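Local coordinates for protein galactitol 1-phosphate 5-dehydrogenase (Escherichia coli, PDB 4UEJ) that oxidises galactitol 1-phosphate to D-tagatose 6-phosphate with NAD(+), as a zinc-containing homodimeric dehydrogenase of the alcohol dehydrogenase family, at residues A[237-240]-A[241-244]; A[267-270]-A[271-274]. All blocks are in the same frame, centred on the assembly; numbering follows the deposited sequence.

Overall arrangement
Both contacts lie in the coenzyme-binding, Rossmann-type half of the chain. Strand 231-235 of the parallel sheet runs out into contact 1, where residues 237-240 turn the chain and start helix 240-249. The chain then returns through strand 255-258 and leaves the sheet for strand 266-268, and contact 2 turns that strand into helix 270-278 before strand 282-285. The two are helix starts in series, neither nested nor crossing, with centres about 14 Å apart. E244 of contact 1 packs loosely on L268 of strand 266-268, and its carboxylate comes near T272 on helix 270-278. Contact 2, and V243 of contact 1, also reach the second subunit.

Contact 1 of 2, residues A[237-240]-A[241-244]; sequences AGVP and QTVE
The carboxamide of Q241 folds back so that OE1 sits over one face of the flat V239-P240 peptide group, 3.5 Å from P240 N and almost straight above it, with P240 CD and V239 CB close alongside. A bend at chi2 (91°) returns the group to its own helix start. The same face of that peptide meets T242 N, which donates to V239 O over 3.1 Å from well above the carbonyl plane. On the opposite face V243 CG2 lies 3.7 Å from V239 O, and at the edge V243 N, nearly level with the peptide plane, adds a weak bond to this oxygen at 3.3 Å. T242 OG1 lies 2.9 Å from V239 O, brought there by a chi1 of 56° that turns the hydroxyl back over the backbone. At the flank, T242 CG2 touches V239 CG2 at 3.6 Å and A237 CB at 3.8 Å. V239, whose O takes the T242 N bond and the weak V243 N bond, is the N-cap; the stronger i to i+4 bond that follows runs from E244 N to P240 O at 3.0 Å, nearly straight. G238, with a positive phi of 60°, adopts the left-handed conformation. This is the strand-to-helix turn of a Rossmann-type domain, and A237 touches residues that fit its GxGxxG pattern. E235, at the end of the preceding strand, takes hydrogen bonds from A237 N and G238 N and bonds T242 OG1. The one hydroxyl proton therefore has two acceptors in reach, E235 and V239 O, while the gathered N-H groups would tend to stabilise negative charge on E235.

Contact 2 of 2, residues A[267-270]-A[271-274]; sequences HLTS and ATFG. With ZN (zinc ion), chain E.
T269 caps helix 270-278: its OG1 accepts from T272 N over 3.0 Å, close to straight at 164°. A chi1 of 65° places that hydroxyl between the residue's own backbone N and carbonyl carbon, facing the first helical turn. Two backbone bonds continue the pattern, F273 N to T269 O at 2.9 Å and G274 N to S270 O at 2.8 Å, the second arriving tilted from the carbonyl plane.

Water completes the cap. Water 1 accepts from T269 N at 2.9 Å and donates to T272 OG1 at 2.7 Å, linking the N-cap amide to the side chain three residues on, much like a capping box with a water inserted. T272 OG1 is also hydrogen-bonded to E248 on helix 240-249, leaving this buried hydroxyl with two partners.

Of the apolar contacts, L268 CD2 meets T272 CG2 at 3.9 Å, the two side chains crossing at about a right angle.

Metal coordination marks the other end. H267 ND1 binds a zinc ion at 2.0 Å, water 2 is a further ligand at 2.2 Å, and H267 of the second subunit supplies its own ND1, so the ion joins the two chains away from the annotated zinc sites. D265 of the second subunit holds H267 NE2 and also accepts from S270 N.

Strand 266-268 pairs antiparallel with a strand of the second subunit, carrying the sheet across the dimer interface, and the helix leads off from its end, with F273 packed against L262 of that subunit.

Contact 1 of 2, residues A[237-240]-A[241-244]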
loop_
_atom_site.group_PDB
_atom_site.type_symbol
_atom_site.label_atom_id
_atom_site.label_comp_id
_atom_site.label_asym_id
_atom_site.label_seq_id
_atom_site.Cartn_x
_atom_site.Cartn_y
_atom_site.Cartn_z
ATOM N N ALA A 237 1.064 -15.818 2.867
ATOM C CA ALA A 237 2.038 -16.609 3.626
ATOM C C ALA A 237 2.507 -15.927 4.917
ATOM O O ALA A 237 2.933 -16.596 5.863
ATOM C CB ALA A 237 3.239 -16.950 2.747
ATOM N N GLY A 238 2.433 -14.603 4.960
ATOM C CA GLY A 238 2.772 -13.874 6.173
ATOM C C GLY A 238 4.198 -14.072 6.658
ATOM O O GLY A 238 4.451 -14.203 7.853
ATOM N N VAL A 239 5.148 -14.073 5.733
ATOM C CA VAL A 239 6.556 -14.085 6.109
ATOM C C VAL A 239 7.253 -12.986 5.322
ATOM O O VAL A 239 6.801 -12.631 4.233
ATOM C CB VAL A 239 7.219 -15.450 5.844
ATOM C CG1 VAL A 239 6.571 -16.535 6.688
ATOM C CG2 VAL A 239 7.135 -15.805 4.376
ATOM N N PRO A 240 8.341 -12.423 5.878
ATOM C CA PRO A 240 8.986 -11.291 5.208
ATOM C C PRO A 240 9.386 -11.601 3.775
ATOM O O PRO A 240 9.210 -10.748 2.912
ATOM C CB PRO A 240 10.222 -11.029 6.072
ATOM C CG PRO A 240 9.841 -11.530 7.425
ATOM C CD PRO A 240 8.996 -12.750 7.158
ATOM N N GLN A 241 9.877 -12.810 3.518
ATOM C CA GLN A 241 10.372 -13.142 2.191
ATOM C C GLN A 241 9.269 -13.050 1.136
ATOM O O GLN A 241 9.531 -12.705 -0.009
ATOM C CB GLN A 241 10.990 -14.544 2.175
ATOM C CG GLN A 241 12.174 -14.733 3.117
ATOM C CD GLN A 241 11.761 -15.233 4.495
ATOM O OE1 GLN A 241 10.665 -14.940 4.973
ATOM N NE2 GLN A 241 12.639 -16.007 5.132
ATOM N N THR A 242 8.035 -13.354 1.512
ATOM C CA THR A 242 6.971 -13.352 0.511
ATOM C C THR A 242 6.410 -11.957 0.277
ATOM O O THR A 242 5.983 -11.663 -0.832
ATOM C CB THR A 242 5.812 -14.315 0.867
ATOM O OG1 THR A 242 5.274 -14.000 2.161
ATOM C CG2 THR A 242 6.290 -15.767 0.843
ATOM N N VAL A 243 6.407 -11.094 1.299
ATOM C CA VAL A 243 6.052 -9.686 1.099
ATOM C C VAL A 243 7.053 -9.037 0.157
ATOM O O VAL A 243 6.675 -8.357 -0.795
ATOM C CB VAL A 243 6.018 -8.882 2.422
ATOM C CG1 VAL A 243 5.657 -7.424 2.142
ATOM C CG2 VAL A 243 5.042 -9.494 3.402
ATOM N N GLU A 244 8.339 -9.247 0.432
ATOM C CA GLU A 244 9.399 -8.787 -0.460
ATOM C C GLU A 244 9.222 -9.335 -1.874
ATOM O O GLU A 244 9.351 -8.596 -2.854
ATOM C CB GLU A 244 10.769 -9.193 0.086
ATOM C CG GLU A 244 11.941 -8.822 -0.794
ATOM C CD GLU A 244 13.268 -9.297 -0.218
ATOM O OE1 GLU A 244 13.346 -10.462 0.223
ATOM O OE2 GLU A 244 14.231 -8.505 -0.198
#

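Contact 2 of 2, residues A[267-270]-A[271-274]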
loop_
_atom_site.group_PDB
_atom_site.type_symbol
_atom_site.label_atom_id
_atom_site.label_comp_id
_atom_site.label_asym_id
_atom_site.label_seq_id
_atom_site.Cartn_x
_atom_site.Cartn_y
_atom_site.Cartn_z
ATOM N N HIS A 267 12.531 -6.226 6.562
ATOM C CA HIS A 267 13.575 -5.323 6.090
ATOM C C HIS A 267 13.480 -5.225 4.578
ATOM O O HIS A 267 13.680 -6.213 3.876
ATOM C CB HIS A 267 14.972 -5.803 6.515
ATOM C CG HIS A 267 16.082 -4.885 6.093
ATOM N ND1 HIS A 267 16.880 -4.216 6.995
ATOM C CD2 HIS A 267 16.525 -4.525 4.863
ATOM C CE1 HIS A 267 17.764 -3.481 6.340
ATOM N NE2 HIS A 267 17.571 -3.654 5.044
ATOM N N LEU A 268 13.160 -4.043 4.069
ATOM C CA LEU A 268 13.164 -3.849 2.626
ATOM C C LEU A 268 14.359 -3.000 2.245
ATOM O O LEU A 268 14.604 -1.965 2.849
ATOM C CB LEU A 268 11.872 -3.186 2.146
ATOM C CG LEU A 268 10.546 -3.929 2.324
ATOM C CD1 LEU A 268 9.428 -3.120 1.692
ATOM C CD2 LEU A 268 10.609 -5.319 1.718
ATOM N N THR A 269 15.111 -3.440 1.247
ATOM C CA THR A 269 16.156 -2.599 0.697
ATOM C C THR A 269 15.526 -1.342 0.113
ATOM O O THR A 269 14.338 -1.331 -0.218
ATOM C CB THR A 269 16.938 -3.320 -0.389
ATOM O OG1 THR A 269 16.058 -3.568 -1.490
ATOM C CG2 THR A 269 17.469 -4.642 0.136
ATOM N N SER A 270 16.315 -0.284 -0.025
ATOM C CA SER A 270 15.806 0.933 -0.638
ATOM C C SER A 270 15.356 0.636 -2.065
ATOM O O SER A 270 14.409 1.245 -2.569
ATOM C CB SER A 270 16.864 2.041 -0.620
ATOM O OG SER A 270 18.063 1.604 -1.223
ATOM N N ALA A 271 16.035 -0.318 -2.699
ATOM C CA ALA A 271 15.683 -0.739 -4.044
ATOM C C ALA A 271 14.272 -1.315 -4.068
ATOM O O ALA A 271 13.448 -0.903 -4.886
ATOM C CB ALA A 271 16.687 -1.759 -4.564
ATOM N N THR A 272 13.996 -2.259 -3.171
ATOM C CA THR A 272 12.680 -2.890 -3.127
ATOM C C THR A 272 11.615 -1.877 -2.742
ATOM O O THR A 272 10.549 -1.834 -3.353
ATOM C CB THR A 272 12.635 -4.074 -2.133
ATOM O OG1 THR A 272 13.605 -5.058 -2.512
ATOM C CG2 THR A 272 11.245 -4.708 -2.109
ATOM N N PHE A 273 11.902 -1.055 -1.733
ATOM C CA PHE A 273 10.953 -0.018 -1.349
ATOM C C PHE A 273 10.676 0.890 -2.543
ATOM O O PHE A 273 9.531 1.238 -2.817
ATOM C CB PHE A 273 11.467 0.816 -0.175
ATOM C CG PHE A 273 10.577 1.981 0.161
ATOM C CD1 PHE A 273 9.492 1.814 0.999
ATOM C CD2 PHE A 273 10.821 3.242 -0.376
ATOM C CE1 PHE A 273 8.671 2.890 1.310
ATOM C CE2 PHE A 273 9.997 4.312 -0.079
ATOM C CZ PHE A 273 8.923 4.133 0.764
ATOM N N GLY A 274 11.738 1.254 -3.248
ATOM C CA GLY A 274 11.645 2.111 -4.416
ATOM C C GLY A 274 10.730 1.566 -5.498
ATOM O O GLY A 274 10.101 2.332 -6.223
HETATM ZN ZN ZN E . 17.016 -4.270 8.983
HETATM O O HOH W 1 14.184 -5.887 0.039
HETATM O O HOH W 2 18.050 -6.184 9.446
#